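Local coordinates for thioredoxin domain-containing protein (Sinorhizobium meliloti, PDB 3U5R) that is of unknown function but belongs to the AhpC/TSA family of thioredoxin-like proteins and may act as an antioxidant oxidoreductase, at residues D40-L43 with N49-T52; I98-A103 with S134-Y139; A116-Y121 with F125-D130. One frame throughout, in Å; residues are numbered along the deposited sequence.

Overall arrangement
The three contacts lie round the edge-strand side of the thioredoxin-like sheet, where strands 93-99 and 127-129 run side by side. Interaction 1 is a small hairpin, interaction 2 joins strand 93-99 to helix 134-139, and interaction 3 joins helix 111-121 to strand 127-129. Their centres lie about 13 to 15 Å apart. Leu43 of the hairpin is a common point. Its CD1 lies 3.8 Å from Ile98 CD1, and its CD2 is 3.5 Å from Lys129 O. Phe51 CD1 packs 3.5 Å from Leu128 CD2. Interaction 3 is nested in the chain loop that interaction 2 closes, and Ser100 OG, 2.8 Å from Asp130 OD2, joins the two.

Interaction 1. Residues D40-L43 with N49-T52; sequences DFVL and NLFT
The ring of Phe41 meets Phe51 O at its edge, near the ring plane, with CD1 3.4 Å from that oxygen. The Phe51 ring likewise has a carbonyl oxygen, Leu43 O, in plane at its edge, 3.8 Å from Phe51 CD1. Phe41 CG sits between its backbone N and carbonyl carbon (chi1 49°), and this brings the ring over to the facing strand. Two bonds join the backbones. Leu43 N donates to Phe51 O at 3.0 Å, and Phe51 N donates to Leu43 O. They make Leu43 and Phe51 a hydrogen-bonded pair of an antiparallel hairpin, strand 43-44 with 50-51. An alanine in place of Phe41 would leave Phe51 O without its aromatic edge and is likely to open a gap beside Val135 and Tyr139, which the ring also touches. At the open end of the hairpin Thr52 CA makes a CA-H...O contact with Phe41 O at 3.2 Å. A water donates to Asp40 OD2 and to Thr52 OG1, which also hydrogen-bonds to Glu55. On the more exposed face Val42 CG2 packs 4.3 Å from Leu50 CB.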
# COMPACT_ATOMS: atom_id res chain seq x y z
N ASP A 40 -3.02 13.79 4.14
CA ASP A 40 -2.87 14.27 2.79
C ASP A 40 -1.39 14.21 2.40
O ASP A 40 -0.52 14.11 3.27
CB ASP A 40 -3.44 15.67 2.58
CG ASP A 40 -3.89 15.90 1.07
OD1 ASP A 40 -3.54 15.13 0.12
OD2 ASP A 40 -4.64 16.86 0.85
N PHE A 41 -1.10 14.17 1.10
CA PHE A 41 0.32 14.12 0.70
C PHE A 41 0.39 14.78 -0.66
O PHE A 41 -0.64 15.03 -1.30
CB PHE A 41 0.79 12.65 0.56
CG PHE A 41 -0.17 11.78 -0.29
CD1 PHE A 41 -0.10 11.79 -1.68
CD2 PHE A 41 -1.14 11.00 0.32
CE1 PHE A 41 -0.98 11.00 -2.45
CE2 PHE A 41 -2.04 10.23 -0.43
CZ PHE A 41 -1.96 10.24 -1.84
N VAL A 42 1.61 15.03 -1.13
CA VAL A 42 1.84 15.35 -2.54
C VAL A 42 3.09 14.56 -2.91
O VAL A 42 4.12 14.72 -2.27
CB VAL A 42 2.01 16.87 -2.74
CG1 VAL A 42 2.99 17.43 -1.70
CG2 VAL A 42 2.47 17.18 -4.14
N LEU A 43 3.01 13.69 -3.92
CA LEU A 43 4.14 12.76 -4.16
C LEU A 43 4.23 12.51 -5.66
O LEU A 43 3.23 12.50 -6.32
CB LEU A 43 3.81 11.39 -3.51
CG LEU A 43 3.96 11.31 -1.97
CD1 LEU A 43 3.53 9.95 -1.56
CD2 LEU A 43 5.32 11.55 -1.40
N ASN A 49 4.70 13.23 -12.51
CA ASN A 49 3.32 13.65 -12.29
C ASN A 49 3.14 13.63 -10.79
O ASN A 49 3.57 12.68 -10.13
CB ASN A 49 2.35 12.63 -12.88
CG ASN A 49 2.55 12.43 -14.36
OD1 ASN A 49 2.99 11.35 -14.79
ND2 ASN A 49 2.18 13.43 -15.16
N LEU A 50 2.43 14.61 -10.27
CA LEU A 50 2.19 14.72 -8.82
C LEU A 50 0.75 14.30 -8.39
O LEU A 50 -0.21 14.55 -9.12
CB LEU A 50 2.47 16.16 -8.35
CG LEU A 50 3.91 16.65 -8.49
CD1 LEU A 50 3.98 18.16 -8.23
CD2 LEU A 50 4.89 16.00 -7.58
N PHE A 51 0.64 13.62 -7.25
CA PHE A 51 -0.65 13.10 -6.79
C PHE A 51 -0.86 13.51 -5.37
O PHE A 51 0.08 13.51 -4.58
CB PHE A 51 -0.71 11.56 -6.88
CG PHE A 51 -0.50 11.03 -8.27
CD1 PHE A 51 0.77 10.91 -8.78
CD2 PHE A 51 -1.57 10.66 -9.06
CE1 PHE A 51 0.95 10.45 -10.08
CE2 PHE A 51 -1.39 10.16 -10.40
CZ PHE A 51 -0.15 10.09 -10.88
N THR A 52 -2.11 13.89 -5.05
CA THR A 52 -2.54 14.22 -3.70
C THR A 52 -3.82 13.40 -3.47
O THR A 52 -4.34 12.81 -4.42
CB THR A 52 -2.86 15.72 -3.57
OG1 THR A 52 -4.08 16.03 -4.25
CG2 THR A 52 -1.76 16.56 -4.19
O HOH W 1 -5.77 16.64 -1.64

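Interaction 2. Residues I98-A103 with S134-Y139; sequences INSNDA and SVAKAY
Ser100 and Ala136 make the tightest approach. Ser100 OG comes within 3.3 Å of Ala136 CB, and Ser100 CB lies 3.6 Å from the same methyl, Ala136 CB. The second point of contact is apolar. Ile98 CD1 meets Val135 CG1 at 3.9 Å, with the two side chains crossing at about a right angle. The Ile98 chain is extended (chi2 167°), which carries its end methyl out to the helix. No hydrogen bond runs directly between 98-103 and 134-139. All four touching residues are buried.

Ser100 OG stands anti to its own carbonyl carbon (chi1 -52°). From there it hydrogen-bonds to Asp130 OD2. The same carboxylate oxygen takes the N-H of Ala136, and Asp130 OD1 takes that of Val135. One carboxylate thus holds both the serine and the start of the helix, whose dipole would probably stabilise its negative charge. Ser100 O is hydrogen-bonded to the side-chain NE2 of Gln133, just before the helix.

An Asx turn wraps round Ser100: Asn99 OD1 accepts from Asn101 N at 3.1 Å, with an N-H...O angle of 149°. Lys129 NZ hydrogen-bonds to Asn99 OD1 as well, and also to Asn101 O, so one buried ammonium group ties the turn to the neighbouring strand.

Within the fold, Ser100 follows the end of strand 93-99, which lies between strands 61-66 and 127-129. Helix 134-139 packs against the end of strand 93-99. Phe66 of strand 61-66 touches both Ser100 and Ala136, while Leu43 of strand 43-44 reaches Val135.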
# COMPACT_ATOMS: atom_id res chain seq x y z
N ILE A 98 3.33 3.53 -2.38
CA ILE A 98 4.34 4.52 -2.00
C ILE A 98 5.62 3.77 -1.58
O ILE A 98 5.56 2.82 -0.81
CB ILE A 98 3.86 5.41 -0.81
CG1 ILE A 98 2.64 6.24 -1.24
CG2 ILE A 98 5.02 6.36 -0.35
CD1 ILE A 98 1.89 6.91 -0.03
N ASN A 99 6.75 4.18 -2.11
CA ASN A 99 8.00 3.58 -1.71
C ASN A 99 8.69 4.66 -0.88
O ASN A 99 9.12 5.69 -1.45
CB ASN A 99 8.83 3.26 -2.97
CG ASN A 99 10.09 2.56 -2.65
OD1 ASN A 99 10.84 2.96 -1.72
ND2 ASN A 99 10.35 1.47 -3.37
N SER A 100 8.77 4.46 0.43
CA SER A 100 9.42 5.46 1.30
C SER A 100 10.83 5.08 1.70
O SER A 100 11.41 5.76 2.53
CB SER A 100 8.67 5.67 2.61
OG SER A 100 7.34 5.93 2.30
N ASN A 101 11.37 4.02 1.10
CA ASN A 101 12.65 3.52 1.54
C ASN A 101 13.83 4.43 1.08
O ASN A 101 13.85 4.96 -0.05
CB ASN A 101 12.85 2.09 1.05
CG ASN A 101 12.11 1.05 1.90
OD1 ASN A 101 12.14 -0.13 1.57
ND2 ASN A 101 11.47 1.46 2.96
N ASP A 102 14.83 4.56 1.95
CA ASP A 102 15.97 5.44 1.68
C ASP A 102 16.81 4.90 0.51
O ASP A 102 17.44 3.82 0.60
CB ASP A 102 16.77 5.55 2.96
CG ASP A 102 18.15 6.21 2.77
OD1 ASP A 102 18.56 6.60 1.64
OD2 ASP A 102 18.84 6.31 3.82
N ALA A 103 16.81 5.63 -0.61
CA ALA A 103 17.32 5.03 -1.82
C ALA A 103 18.84 5.28 -1.97
O ALA A 103 19.46 4.71 -2.87
CB ALA A 103 16.57 5.53 -3.02
N SER A 134 8.28 11.82 4.91
CA SER A 134 7.24 12.51 5.73
C SER A 134 5.87 11.78 5.59
O SER A 134 5.13 11.67 6.53
CB SER A 134 7.10 13.99 5.32
OG SER A 134 6.49 14.06 4.04
N VAL A 135 5.55 11.25 4.41
CA VAL A 135 4.26 10.57 4.31
C VAL A 135 4.24 9.22 5.09
O VAL A 135 3.30 9.00 5.82
CB VAL A 135 3.82 10.40 2.81
CG1 VAL A 135 2.50 9.64 2.70
CG2 VAL A 135 3.83 11.84 2.10
N ALA A 136 5.26 8.38 4.95
CA ALA A 136 5.32 7.17 5.74
C ALA A 136 5.14 7.52 7.25
O ALA A 136 4.42 6.85 7.99
CB ALA A 136 6.68 6.45 5.50
N LYS A 137 5.81 8.59 7.69
CA LYS A 137 5.67 9.00 9.10
C LYS A 137 4.29 9.49 9.49
O LYS A 137 3.77 9.11 10.56
CB LYS A 137 6.68 10.11 9.45
CG LYS A 137 8.13 9.70 9.47
CD LYS A 137 8.94 10.91 10.12
CE LYS A 137 10.31 11.14 9.48
NZ LYS A 137 10.84 12.52 9.84
N ALA A 138 3.63 10.26 8.60
CA ALA A 138 2.25 10.72 8.89
C ALA A 138 1.22 9.57 8.93
O ALA A 138 0.28 9.65 9.69
CB ALA A 138 1.76 11.84 7.85
N TYR A 139 1.40 8.52 8.10
CA TYR A 139 0.46 7.37 8.11
C TYR A 139 0.78 6.42 9.25
O TYR A 139 -0.09 5.65 9.68
CB TYR A 139 0.52 6.61 6.73
CG TYR A 139 -0.43 7.22 5.73
CD1 TYR A 139 -0.16 8.43 5.17
CD2 TYR A 139 -1.65 6.63 5.43
CE1 TYR A 139 -1.01 9.03 4.30
CE2 TYR A 139 -2.54 7.26 4.53
CZ TYR A 139 -2.21 8.43 3.99
OH TYR A 139 -3.08 9.06 3.15

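Interaction 3. Residues A116-Y121 with F125-D130; sequences AEVKAY and FPYLKD
Helix residues 116-121 run past the strand formed by residues 127-129, and the backbones come nearest at Val118 and Tyr127, whose CA atoms are 7.1 Å apart. Tyr127 carries the strand's side of the contact. Its CG stands anti to the backbone N (chi1 -175°), and the ring presents an edge to the helix. Glu117 lies at that edge, with CB in the ring plane. Its CB and CG are both 3.9 Å from Tyr127 CE2. Val118 meets the base of the same ring edge, with CG2 3.7 Å from Tyr127 CB and 4.0 Å from Tyr127 CD2. These two side chains pass each other in opposite directions. The Glu117 chain bends at chi2 (-65°), and its carboxylate plane is turned 70° from the ring plane. That carboxylate makes a long, weak ion pair with Arg78. Tyr127 OH is held by hydrogen bonds to Asn69 OD1 and Asn99 ND2. The contact joins the helix and the second strand of the beta-alpha-beta unit 93-99, 111-121, 127-129. Strand 127-129 is the outermost on this side of the five-stranded sheet, parallel to 93-99. Tyr127 faces helix 111-121 and also touches Ala97 of strand 93-99.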
# COMPACT_ATOMS: atom_id res chain seq x y z
N ALA A 116 10.72 1.59 -13.22
CA ALA A 116 10.97 0.31 -13.89
C ALA A 116 10.03 -0.77 -13.24
O ALA A 116 9.51 -1.64 -13.96
CB ALA A 116 12.47 -0.10 -13.72
N GLU A 117 9.82 -0.76 -11.91
CA GLU A 117 8.87 -1.79 -11.33
C GLU A 117 7.51 -1.73 -11.96
O GLU A 117 6.93 -2.79 -12.19
CB GLU A 117 8.50 -1.60 -9.84
CG GLU A 117 9.39 -2.00 -8.75
CD GLU A 117 9.68 -3.48 -8.63
OE1 GLU A 117 8.96 -4.26 -7.91
OE2 GLU A 117 10.71 -3.81 -9.24
N VAL A 118 6.96 -0.52 -12.17
CA VAL A 118 5.65 -0.37 -12.77
C VAL A 118 5.56 -1.12 -14.12
O VAL A 118 4.62 -1.93 -14.38
CB VAL A 118 5.28 1.15 -12.97
CG1 VAL A 118 4.02 1.29 -13.87
CG2 VAL A 118 5.11 1.92 -11.59
N LYS A 119 6.52 -0.86 -15.00
CA LYS A 119 6.49 -1.52 -16.35
C LYS A 119 6.71 -3.02 -16.22
O LYS A 119 6.05 -3.79 -16.90
CB LYS A 119 7.63 -0.98 -17.24
CG LYS A 119 7.77 0.53 -17.26
CD LYS A 119 8.79 0.94 -18.35
CE LYS A 119 8.50 2.35 -18.90
NZ LYS A 119 7.63 2.29 -20.14
N ALA A 120 7.63 -3.45 -15.35
CA ALA A 120 8.01 -4.89 -15.30
C ALA A 120 6.86 -5.72 -14.73
O ALA A 120 6.63 -6.84 -15.18
CB ALA A 120 9.27 -5.10 -14.45
N TYR A 121 6.11 -5.17 -13.76
CA TYR A 121 5.07 -5.95 -13.11
C TYR A 121 3.64 -5.53 -13.47
O TYR A 121 2.69 -6.07 -12.91
CB TYR A 121 5.32 -6.07 -11.59
CG TYR A 121 6.64 -6.72 -11.36
CD1 TYR A 121 6.78 -8.11 -11.54
CD2 TYR A 121 7.76 -5.97 -11.08
CE1 TYR A 121 8.01 -8.73 -11.42
CE2 TYR A 121 8.99 -6.57 -10.94
CZ TYR A 121 9.10 -7.97 -11.11
OH TYR A 121 10.31 -8.61 -10.96
N PHE A 125 -1.79 1.02 -10.96
CA PHE A 125 -2.04 2.10 -9.94
C PHE A 125 -0.82 3.01 -9.88
O PHE A 125 0.30 2.60 -10.24
CB PHE A 125 -2.24 1.47 -8.56
CG PHE A 125 -1.24 0.38 -8.26
CD1 PHE A 125 -1.54 -0.93 -8.52
CD2 PHE A 125 0.00 0.69 -7.72
CE1 PHE A 125 -0.63 -1.98 -8.22
CE2 PHE A 125 0.95 -0.35 -7.38
CZ PHE A 125 0.63 -1.70 -7.69
N PRO A 126 -1.02 4.25 -9.43
CA PRO A 126 0.19 5.04 -9.28
C PRO A 126 1.16 4.47 -8.17
O PRO A 126 0.72 4.07 -7.07
CB PRO A 126 -0.37 6.44 -8.91
CG PRO A 126 -1.80 6.10 -8.26
CD PRO A 126 -2.27 5.01 -9.17
N TYR A 127 2.46 4.45 -8.48
CA TYR A 127 3.47 4.01 -7.56
C TYR A 127 4.44 5.15 -7.40
O TYR A 127 5.17 5.50 -8.33
CB TYR A 127 4.12 2.73 -8.12
CG TYR A 127 5.12 2.07 -7.24
CD1 TYR A 127 5.21 2.37 -5.86
CD2 TYR A 127 6.02 1.14 -7.78
CE1 TYR A 127 6.20 1.74 -5.06
CE2 TYR A 127 6.97 0.48 -6.98
CZ TYR A 127 7.06 0.77 -5.65
OH TYR A 127 8.04 0.15 -4.89
N LEU A 128 4.45 5.72 -6.21
CA LEU A 128 5.08 7.02 -6.01
C LEU A 128 6.26 6.93 -5.09
O LEU A 128 6.31 6.06 -4.23
CB LEU A 128 4.05 7.91 -5.34
CG LEU A 128 2.73 7.92 -6.11
CD1 LEU A 128 1.71 8.80 -5.41
CD2 LEU A 128 2.93 8.39 -7.62
N LYS A 129 7.18 7.88 -5.21
CA LYS A 129 8.32 7.92 -4.28
C LYS A 129 8.11 8.92 -3.14
O LYS A 129 7.84 10.10 -3.43
CB LYS A 129 9.59 8.30 -5.00
CG LYS A 129 10.83 8.29 -4.07
CD LYS A 129 11.26 6.87 -3.81
CE LYS A 129 12.26 6.90 -2.63
NZ LYS A 129 12.41 5.46 -2.27
N ASP A 130 8.27 8.49 -1.86
CA ASP A 130 8.18 9.41 -0.66
C ASP A 130 9.62 9.69 -0.14
O ASP A 130 10.03 9.11 0.85
CB ASP A 130 7.24 8.77 0.39
CG ASP A 130 7.27 9.41 1.78
OD1 ASP A 130 7.42 10.63 1.92
OD2 ASP A 130 7.10 8.64 2.78